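Local coordinates for protein-glutamine gamma-glutamyltransferase (Pseudomonas aeruginosa PAO1, PDB 6G49) that displays transglutaminase activity in vitro, joining protein glutamine and lysine side chains, and is critical for viability, perhaps through a function linked to the cell wall, at residues I112-A123 / H141-L152. Numbering follows the deposited sequence. Where two conformers were deposited one is given.
Sequences IMQPSSQPWLFA and HLQRRQPVEQRL. With PO4 (phosphate ion), chain F; PO4 (phosphate ion), chain G.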
ATOM      1  N   ILE A 112       2.720   6.473 -19.020  1.00 20.33           N
ATOM      2  CA  ILE A 112       1.433   6.790 -19.714  1.00 21.69           C
ATOM      3  C   ILE A 112       0.329   6.021 -18.973  1.00 21.19           C
ATOM      4  O   ILE A 112       0.346   4.804 -18.958  1.00 20.55           O
ATOM      5  CB  ILE A 112       1.451   6.527 -21.230  1.00 21.91           C
ATOM      6  CG1 ILE A 112       0.132   6.991 -21.858  1.00 23.43           C
ATOM      7  CG2 ILE A 112       1.757   5.078 -21.612  1.00 20.58           C
ATOM      8  CD1 ILE A 112       0.125   6.953 -23.379  1.00 24.38           C
ATOM      9  N   MET A 113      -0.581   6.788 -18.376  1.00 21.18           N
ATOM     10  CA  MET A 113      -1.681   6.272 -17.575  1.00 23.08           C
ATOM     11  C   MET A 113      -2.930   6.233 -18.450  1.00 21.58           C
ATOM     12  O   MET A 113      -3.234   7.166 -19.136  1.00 22.56           O
ATOM     13  CB  MET A 113      -1.928   7.267 -16.432  1.00 28.59           C
ATOM     14  CG  MET A 113      -2.276   6.689 -15.180  1.00 38.08           C
ATOM     15  SD  MET A 113      -2.412   8.086 -13.982  1.00 29.20           S
ATOM     16  CE  MET A 113      -4.100   7.697 -13.514  1.00 25.38           C
ATOM     17  N   GLN A 114      -3.686   5.176 -18.306  1.00 19.52           N
ATOM     18  CA  GLN A 114      -5.027   5.104 -18.859  1.00 21.04           C
ATOM     19  C   GLN A 114      -5.953   5.899 -17.960  1.00 23.31           C
ATOM     20  O   GLN A 114      -5.673   6.134 -16.776  1.00 22.83           O
ATOM     21  CB  GLN A 114      -5.498   3.662 -18.905  1.00 22.64           C
ATOM     22  CG  GLN A 114      -4.649   2.731 -19.755  1.00 24.56           C
ATOM     23  CD  GLN A 114      -4.705   3.164 -21.198  1.00 30.09           C
ATOM     24  OE1 GLN A 114      -5.766   3.136 -21.852  1.00 34.47           O
ATOM     25  NE2 GLN A 114      -3.592   3.695 -21.631  1.00 22.12           N
ATOM     26  N   PRO A 115      -7.106   6.351 -18.471  1.00 21.79           N
ATOM     27  CA  PRO A 115      -8.072   7.034 -17.610  1.00 21.16           C
ATOM     28  C   PRO A 115      -8.458   6.169 -16.399  1.00 21.75           C
ATOM     29  O   PRO A 115      -8.682   4.968 -16.547  1.00 24.49           O
ATOM     30  CB  PRO A 115      -9.295   7.200 -18.534  1.00 25.75           C
ATOM     31  CG  PRO A 115      -8.708   7.205 -19.901  1.00 24.67           C
ATOM     32  CD  PRO A 115      -7.563   6.217 -19.857  1.00 24.60           C
ATOM     33  N   SER A 116      -8.398   6.813 -15.224  1.00 22.03           N
ATOM     34  CA  SER A 116      -8.757   6.178 -13.933  1.00 23.22           C
ATOM     35  C   SER A 116     -10.076   6.729 -13.342  1.00 21.43           C
ATOM     36  O   SER A 116     -10.621   6.122 -12.426  1.00 22.79           O
ATOM     37  CB  SER A 116      -7.658   6.374 -12.942  1.00 19.97           C
ATOM     38  OG  SER A 116      -7.519   7.735 -12.661  1.00 21.00           O
ATOM     39  N   SER A 117     -10.508   7.889 -13.817  1.00 23.55           N
ATOM     40  CA  SER A 117     -11.557   8.685 -13.207  1.00 24.28           C
ATOM     41  C   SER A 117     -11.260   8.978 -11.735  1.00 26.35           C
ATOM     42  O   SER A 117     -12.183   9.189 -10.945  1.00 25.86           O
ATOM     43  CB  SER A 117     -12.907   8.009 -13.391  1.00 30.14           C
ATOM     44  OG  SER A 117     -13.246   7.951 -14.754  1.00 34.01           O
ATOM     45  N   GLN A 118      -9.980   9.020 -11.354  1.00 21.59           N
ATOM     46  CA  GLN A 118      -9.538   9.359 -10.039  1.00 20.88           C
ATOM     47  C   GLN A 118      -8.365  10.325 -10.119  1.00 22.32           C
ATOM     48  O   GLN A 118      -7.629  10.370 -11.120  1.00 23.13           O
ATOM     49  CB  GLN A 118      -9.179   8.125  -9.192  1.00 21.93           C
ATOM     50  CG  GLN A 118     -10.298   7.122  -8.999  1.00 22.12           C
ATOM     51  CD  GLN A 118     -11.371   7.635  -8.061  1.00 24.41           C
ATOM     52  OE1 GLN A 118     -11.303   8.738  -7.525  1.00 25.21           O
ATOM     53  NE2 GLN A 118     -12.326   6.752  -7.782  1.00 30.06           N
ATOM     54  N   PRO A 119      -8.130  11.161  -9.102  1.00 21.79           N
ATOM     55  CA  PRO A 119      -7.064  12.156  -9.161  1.00 23.10           C
ATOM     56  C   PRO A 119      -5.691  11.780  -8.604  1.00 21.95           C
ATOM     57  O   PRO A 119      -5.108  12.570  -7.907  1.00 27.56           O
ATOM     58  CB  PRO A 119      -7.678  13.271  -8.298  1.00 23.76           C
ATOM     59  CG  PRO A 119      -8.401  12.563  -7.184  1.00 25.28           C
ATOM     60  CD  PRO A 119      -8.946  11.320  -7.866  1.00 23.54           C
ATOM     61  N   TRP A 120      -5.256  10.521  -8.767  1.00 23.30           N
ATOM     62  CA  TRP A 120      -4.023   9.983  -8.225  0.66 20.15           C
ATOM     63  C   TRP A 120      -3.109   9.601  -9.383  1.00 21.02           C
ATOM     64  O   TRP A 120      -3.600   8.917 -10.307  1.00 22.87           O
ATOM     65  CB  TRP A 120      -4.291   8.752  -7.333  0.66 17.86           C
ATOM     66  CG  TRP A 120      -5.416   9.050  -6.383  0.66 18.27           C
ATOM     67  CD1 TRP A 120      -5.538  10.168  -5.608  0.66 19.22           C
ATOM     68  CD2 TRP A 120      -6.579   8.242  -6.115  0.66 19.99           C
ATOM     69  NE1 TRP A 120      -6.706  10.115  -4.891  0.66 20.83           N
ATOM     70  CE2 TRP A 120      -7.375   8.958  -5.185  0.66 20.15           C
ATOM     71  CE3 TRP A 120      -7.036   6.993  -6.552  0.66 17.63           C
ATOM     72  CZ2 TRP A 120      -8.594   8.474  -4.711  0.66 22.69           C
ATOM     73  CZ3 TRP A 120      -8.266   6.532  -6.124  0.66 24.27           C
ATOM     74  CH2 TRP A 120      -9.037   7.263  -5.209  0.66 23.24           C
ATOM     75  N   LEU A 121      -1.849  10.025  -9.341  1.00 21.17           N
ATOM     76  CA  LEU A 121      -0.870   9.511 -10.294  1.00 19.30           C
ATOM     77  C   LEU A 121      -0.097   8.392  -9.599  1.00 20.05           C
ATOM     78  O   LEU A 121       0.258   8.463  -8.402  1.00 24.95           O
ATOM     79  CB  LEU A 121       0.069  10.633 -10.725  1.00 19.87           C
ATOM     80  CG  LEU A 121      -0.560  11.830 -11.441  1.00 23.37           C
ATOM     81  CD1 LEU A 121       0.514  12.641 -12.146  1.00 25.55           C
ATOM     82  CD2 LEU A 121      -1.670  11.456 -12.369  1.00 25.97           C
ATOM     83  N   PHE A 122       0.188   7.353 -10.362  1.00 17.71           N
ATOM     84  CA  PHE A 122       0.897   6.208  -9.831  1.00 18.24           C
ATOM     85  C   PHE A 122       2.407   6.441  -9.908  1.00 19.72           C
ATOM     86  O   PHE A 122       2.917   6.894 -10.954  1.00 21.35           O
ATOM     87  CB  PHE A 122       0.522   4.963 -10.624  1.00 19.36           C
ATOM     88  CG  PHE A 122      -0.949   4.788 -10.850  1.00 18.94           C
ATOM     89  CD1 PHE A 122      -1.820   4.783  -9.777  1.00 20.66           C
ATOM     90  CD2 PHE A 122      -1.483   4.736 -12.132  1.00 20.55           C
ATOM     91  CE1 PHE A 122      -3.176   4.731  -9.982  1.00 20.08           C
ATOM     92  CE2 PHE A 122      -2.837   4.549 -12.306  1.00 20.72           C
ATOM     93  CZ  PHE A 122      -3.687   4.535 -11.227  1.00 20.65           C
ATOM     94  N   ALA A 123       3.148   6.096  -8.861  1.00 17.60           N
ATOM     95  CA  ALA A 123       4.590   6.280  -8.885  1.00 17.09           C
ATOM     96  C   ALA A 123       5.219   5.524  -7.732  1.00 20.31           C
ATOM     97  O   ALA A 123       4.606   5.396  -6.654  1.00 19.01           O
ATOM     98  CB  ALA A 123       4.935   7.751  -8.758  1.00 19.21           C
ATOM     99  N   HIS A 141       1.432  10.557  -1.363  1.00 22.02           N
ATOM    100  CA  HIS A 141       0.812  10.190  -2.634  1.00 21.66           C
ATOM    101  C   HIS A 141       0.640  11.461  -3.468  1.00 20.16           C
ATOM    102  O   HIS A 141       0.572  12.553  -2.941  1.00 22.95           O
ATOM    103  CB  HIS A 141      -0.527   9.465  -2.404  1.00 19.60           C
ATOM    104  CG  HIS A 141      -1.731  10.328  -2.440  1.00 19.90           C
ATOM    105  ND1 HIS A 141      -2.112  11.076  -1.358  1.00 21.39           N
ATOM    106  CD2 HIS A 141      -2.673  10.545  -3.383  1.00 22.38           C
ATOM    107  CE1 HIS A 141      -3.218  11.747  -1.660  1.00 21.94           C
ATOM    108  NE2 HIS A 141      -3.586  11.457  -2.906  1.00 22.44           N
ATOM    109  N   LEU A 142       0.556  11.250  -4.779  1.00 21.16           N
ATOM    110  CA  LEU A 142       0.433  12.322  -5.758  1.00 20.63           C
ATOM    111  C   LEU A 142      -1.049  12.582  -6.067  1.00 21.38           C
ATOM    112  O   LEU A 142      -1.741  11.721  -6.563  1.00 21.06           O
ATOM    113  CB  LEU A 142       1.168  11.848  -7.032  1.00 20.92           C
ATOM    114  CG  LEU A 142       2.667  11.643  -6.930  1.00 21.16           C
ATOM    115  CD1 LEU A 142       3.152  10.946  -8.183  1.00 21.54           C
ATOM    116  CD2 LEU A 142       3.376  12.965  -6.743  1.00 26.83           C
ATOM    117  N   GLN A 143      -1.522  13.791  -5.745  1.00 22.26           N
ATOM    118  CA  GLN A 143      -2.894  14.184  -5.939  1.00 23.12           C
ATOM    119  C   GLN A 143      -2.906  15.222  -7.070  1.00 22.19           C
ATOM    120  O   GLN A 143      -2.270  16.287  -6.941  1.00 24.43           O
ATOM    121  CB  GLN A 143      -3.501  14.774  -4.656  1.00 24.54           C
ATOM    122  CG  GLN A 143      -5.010  15.095  -4.778  1.00 25.23           C
ATOM    123  CD  GLN A 143      -5.961  13.964  -4.360  1.00 34.36           C
ATOM    124  OE1 GLN A 143      -5.586  12.828  -3.992  1.00 29.26           O
ATOM    125  NE2 GLN A 143      -7.264  14.248  -4.418  1.00 30.46           N
ATOM    126  N   ARG A 144      -3.662  14.927  -8.104  1.00 23.37           N
ATOM    127  CA  ARG A 144      -3.906  15.811  -9.240  1.00 24.52           C
ATOM    128  C   ARG A 144      -5.135  16.686  -8.940  1.00 27.69           C
ATOM    129  O   ARG A 144      -6.012  16.297  -8.197  1.00 25.88           O
ATOM    130  CB  ARG A 144      -4.149  14.969 -10.481  1.00 26.21           C
ATOM    131  CG  ARG A 144      -4.046  15.725 -11.796  1.00 25.55           C
ATOM    132  CD  ARG A 144      -4.074  14.710 -12.929  1.00 26.32           C
ATOM    133  NE  ARG A 144      -4.009  15.326 -14.260  1.00 26.67           N
ATOM    134  CZ  ARG A 144      -5.037  15.456 -15.084  1.00 29.57           C
ATOM    135  NH1 ARG A 144      -6.251  15.078 -14.735  1.00 26.57           N
ATOM    136  NH2 ARG A 144      -4.843  15.916 -16.305  1.00 32.15           N
ATOM    137  N   ARG A 145      -5.176  17.889  -9.535  1.00 27.85           N
ATOM    138  CA  ARG A 145      -6.280  18.795  -9.221  0.50 30.85           C
ATOM    139  C   ARG A 145      -7.606  18.264  -9.798  1.00 28.87           C
ATOM    140  O   ARG A 145      -8.656  18.576  -9.251  1.00 30.90           O
ATOM    141  CB  ARG A 145      -5.945  20.234  -9.636  0.50 39.70           C
ATOM    142  CG  ARG A 145      -5.840  21.206  -8.461  0.50 50.57           C
ATOM    143  CD  ARG A 145      -4.810  20.874  -7.381  0.50 59.09           C
ATOM    144  NE  ARG A 145      -5.255  19.951  -6.321  0.50 63.78           N
ATOM    145  CZ  ARG A 145      -4.598  19.705  -5.184  0.50 53.95           C
ATOM    146  NH1 ARG A 145      -5.053  18.797  -4.338  0.50 48.19           N
ATOM    147  NH2 ARG A 145      -3.489  20.363  -4.892  0.50 53.76           N
ATOM    148  N   GLN A 146      -7.576  17.473 -10.870  1.00 26.41           N
ATOM    149  CA  GLN A 146      -8.743  16.882 -11.443  1.00 27.86           C
ATOM    150  C   GLN A 146      -8.496  15.404 -11.668  1.00 25.13           C
ATOM    151  O   GLN A 146      -7.353  14.972 -11.935  1.00 25.94           O
ATOM    152  CB  GLN A 146      -9.035  17.528 -12.798  1.00 36.16           C
ATOM    153  CG  GLN A 146      -9.427  18.984 -12.637  1.00 42.38           C
ATOM    154  CD  GLN A 146      -9.906  19.487 -13.968  1.00 60.16           C
ATOM    155  OE1 GLN A 146      -9.126  19.603 -14.907  1.00 70.81           O
ATOM    156  NE2 GLN A 146     -11.204  19.717 -14.058  1.00 73.27           N
ATOM    157  N   PRO A 147      -9.566  14.609 -11.758  1.00 26.38           N
ATOM    158  CA  PRO A 147      -9.408  13.193 -12.036  1.00 25.80           C
ATOM    159  C   PRO A 147      -8.838  12.958 -13.433  1.00 27.17           C
ATOM    160  O   PRO A 147      -9.083  13.737 -14.360  1.00 24.98           O
ATOM    161  CB  PRO A 147     -10.816  12.614 -11.982  1.00 26.00           C
ATOM    162  CG  PRO A 147     -11.635  13.646 -11.272  1.00 33.54           C
ATOM    163  CD  PRO A 147     -10.975  14.990 -11.539  1.00 29.94           C
ATOM    164  N   VAL A 148      -8.146  11.832 -13.597  1.00 26.36           N
ATOM    165  CA  VAL A 148      -7.562  11.500 -14.904  1.00 22.67           C
ATOM    166  C   VAL A 148      -8.628  10.845 -15.770  1.00 21.10           C
ATOM    167  O   VAL A 148      -8.991   9.667 -15.567  1.00 21.87           O
ATOM    168  CB  VAL A 148      -6.318  10.604 -14.738  1.00 23.28           C
ATOM    169  CG1 VAL A 148      -5.703  10.319 -16.094  1.00 25.15           C
ATOM    170  CG2 VAL A 148      -5.295  11.267 -13.855  1.00 23.22           C
ATOM    171  N   GLU A 149      -9.164  11.627 -16.736  1.00 23.74           N
ATOM    172  CA  GLU A 149     -10.248  11.167 -17.591  1.00 25.35           C
ATOM    173  C   GLU A 149      -9.795  10.953 -19.037  1.00 28.15           C
ATOM    174  O   GLU A 149     -10.565  10.415 -19.820  1.00 29.74           O
ATOM    175  CB  GLU A 149     -11.403  12.168 -17.597  1.00 28.55           C
ATOM    176  CG  GLU A 149     -11.951  12.464 -16.195  1.00 32.07           C
ATOM    177  CD  GLU A 149     -12.745  11.333 -15.589  1.00 37.26           C
ATOM    178  OE1 GLU A 149     -12.881  10.266 -16.248  1.00 42.50           O
ATOM    179  OE2 GLU A 149     -13.210  11.500 -14.418  1.00 44.35           O
ATOM    180  N   GLN A 150      -8.533  11.285 -19.335  1.00 25.66           N
ATOM    181  CA  GLN A 150      -7.960  10.964 -20.616  1.00 24.44           C
ATOM    182  C   GLN A 150      -6.571  10.353 -20.370  1.00 22.75           C
ATOM    183  O   GLN A 150      -5.968  10.611 -19.358  1.00 24.61           O
ATOM    184  CB  GLN A 150      -7.828  12.240 -21.430  1.00 30.83           C
ATOM    185  CG  GLN A 150      -9.149  12.692 -22.020  1.00 44.18           C
ATOM    186  CD  GLN A 150      -8.945  14.090 -22.543  1.00 59.39           C
ATOM    187  OE1 GLN A 150      -8.107  14.326 -23.418  1.00 65.69           O
ATOM    188  NE2 GLN A 150      -9.658  15.027 -21.941  1.00 74.06           N
ATOM    189  N   ARG A 151      -6.053   9.665 -21.380  1.00 23.63           N
ATOM    190  CA  ARG A 151      -4.649   9.208 -21.285  1.00 23.18           C
ATOM    191  C   ARG A 151      -3.755  10.378 -20.907  1.00 25.33           C
ATOM    192  O   ARG A 151      -3.900  11.494 -21.403  1.00 24.84           O
ATOM    193  CB  ARG A 151      -4.198   8.552 -22.588  1.00 23.29           C
ATOM    194  CG  ARG A 151      -4.870   7.237 -22.905  1.00 27.23           C
ATOM    195  CD  ARG A 151      -4.575   6.835 -24.351  1.00 34.98           C
ATOM    196  NE  ARG A 151      -5.696   6.169 -24.975  1.00 52.62           N
ATOM    197  CZ  ARG A 151      -6.628   6.789 -25.686  1.00 47.56           C
ATOM    198  NH1 ARG A 151      -6.459   8.040 -26.105  1.00 52.42           N
ATOM    199  NH2 ARG A 151      -7.730   6.138 -25.968  1.00 53.40           N
ATOM    200  N   LEU A 152      -2.737  10.114 -20.066  1.00 22.24           N
ATOM    201  CA  LEU A 152      -1.890  11.097 -19.547  1.00 20.96           C
ATOM    202  C   LEU A 152      -0.441  10.601 -19.537  1.00 24.01           C
ATOM    203  O   LEU A 152      -0.121   9.581 -18.920  1.00 21.77           O
ATOM    204  CB  LEU A 152      -2.316  11.458 -18.119  1.00 22.23           C
ATOM    205  CG  LEU A 152      -1.460  12.507 -17.430  1.00 23.95           C
ATOM    206  CD1 LEU A 152      -1.603  13.864 -18.112  1.00 28.80           C
ATOM    207  CD2 LEU A 152      -1.839  12.617 -15.950  1.00 26.29           C
TER
HETATM  208  P   PO4 F 505      -8.332  15.608 -17.749  0.50 85.86           P
HETATM  209  O1  PO4 F 505      -9.119  16.249 -16.610  0.50 71.78           O
HETATM  210  O2  PO4 F 505      -7.960  14.154 -17.495  0.50 32.45           O
HETATM  211  O3  PO4 F 505      -9.162  15.491 -19.016  0.50 85.59           O
HETATM  212  O4  PO4 F 505      -7.153  16.562 -17.959  0.50 72.09           O
HETATM  213  P   PO4 G 506      -4.325   2.751 -25.566  1.00 88.24           P
HETATM  214  O1  PO4 G 506      -3.571   1.989 -24.508  1.00 78.59           O
HETATM  215  O2  PO4 G 506      -5.001   1.708 -26.444  1.00106.89           O
HETATM  216  O3  PO4 G 506      -5.440   3.619 -24.959  1.00 59.76           O
HETATM  217  O4  PO4 G 506      -3.290   3.523 -26.404  1.00 76.05           O
HETATM  218  O   HOH W   1      -8.887  11.882  -3.743  1.00 25.30           O
HETATM  219  O   HOH W   2       0.656   8.512  -5.708  1.00 21.91           O
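Leu-121 turns CD2 against Val-148 CG2 and Leu-152 CD2, crossing both side chains at about a right angle and touching Leu-152 CD2 at 3.8 Å. The bent Met-113 chain brings CE against the same valine methyl: with chi1 at -178°, Val-148 CG2 lies beside the backbone N, anti to the carbonyl carbon, and meets both Met-113 CE and Leu-121 CD2. Farther along, Leu-142 CD1 fills in beside Leu-121 CB and Ala-123 CB; Tyr-154, two residues on in the strand that begins at Leu-152, touches Met-113 and Leu-121. Backbone bonds frame this apolar patch. Met-113 and Leu-152 form an antiparallel hydrogen-bonded pair, and Trp-120 faces Gln-143 as a non-hydrogen-bonded pair. Between these two strand pairings, which belong to separate sheets, the turn at 116-117 straddles Val-148 O: Ser-116 N and Ser-117 N reach it from opposite faces of the carbonyl plane, each at 2.9 Å. Ser-116 OG accepts from Gln-118 N in an ST turn, while Gln-118 O receives Val-148 N from above its carbonyl plane. Beside Trp-120, His-141 NE2 donates to an in-plane lone pair of Gln-143 OE1 (2.7 Å); the other ring nitrogen, ND1, bonds to Asp-139. A water accepts from both Trp-120 NE1 and Gln-143 NE2.

The outer side is polar and looser. Ser-117 OG donates to Glu-149 OE1 (2.8 Å) on the syn side of the carboxylate. Arg-144, extended from CG to NE, brings NH2 to a phosphate oxygen, O4 (2.9 Å), whose neighbour O2 accepts from Glu-149 N (2.9 Å). A second phosphate takes Arg-151 NE on O3 (2.6 Å). Both ions probably come from the crystallisation liquor. The contact thus joins two sheets of the periplasmic domain, away from the predicted catalytic residues, through largely buried apolar packing and paired backbone amides, with an outer margin whose arginines and backbone N-H groups would probably favour anions.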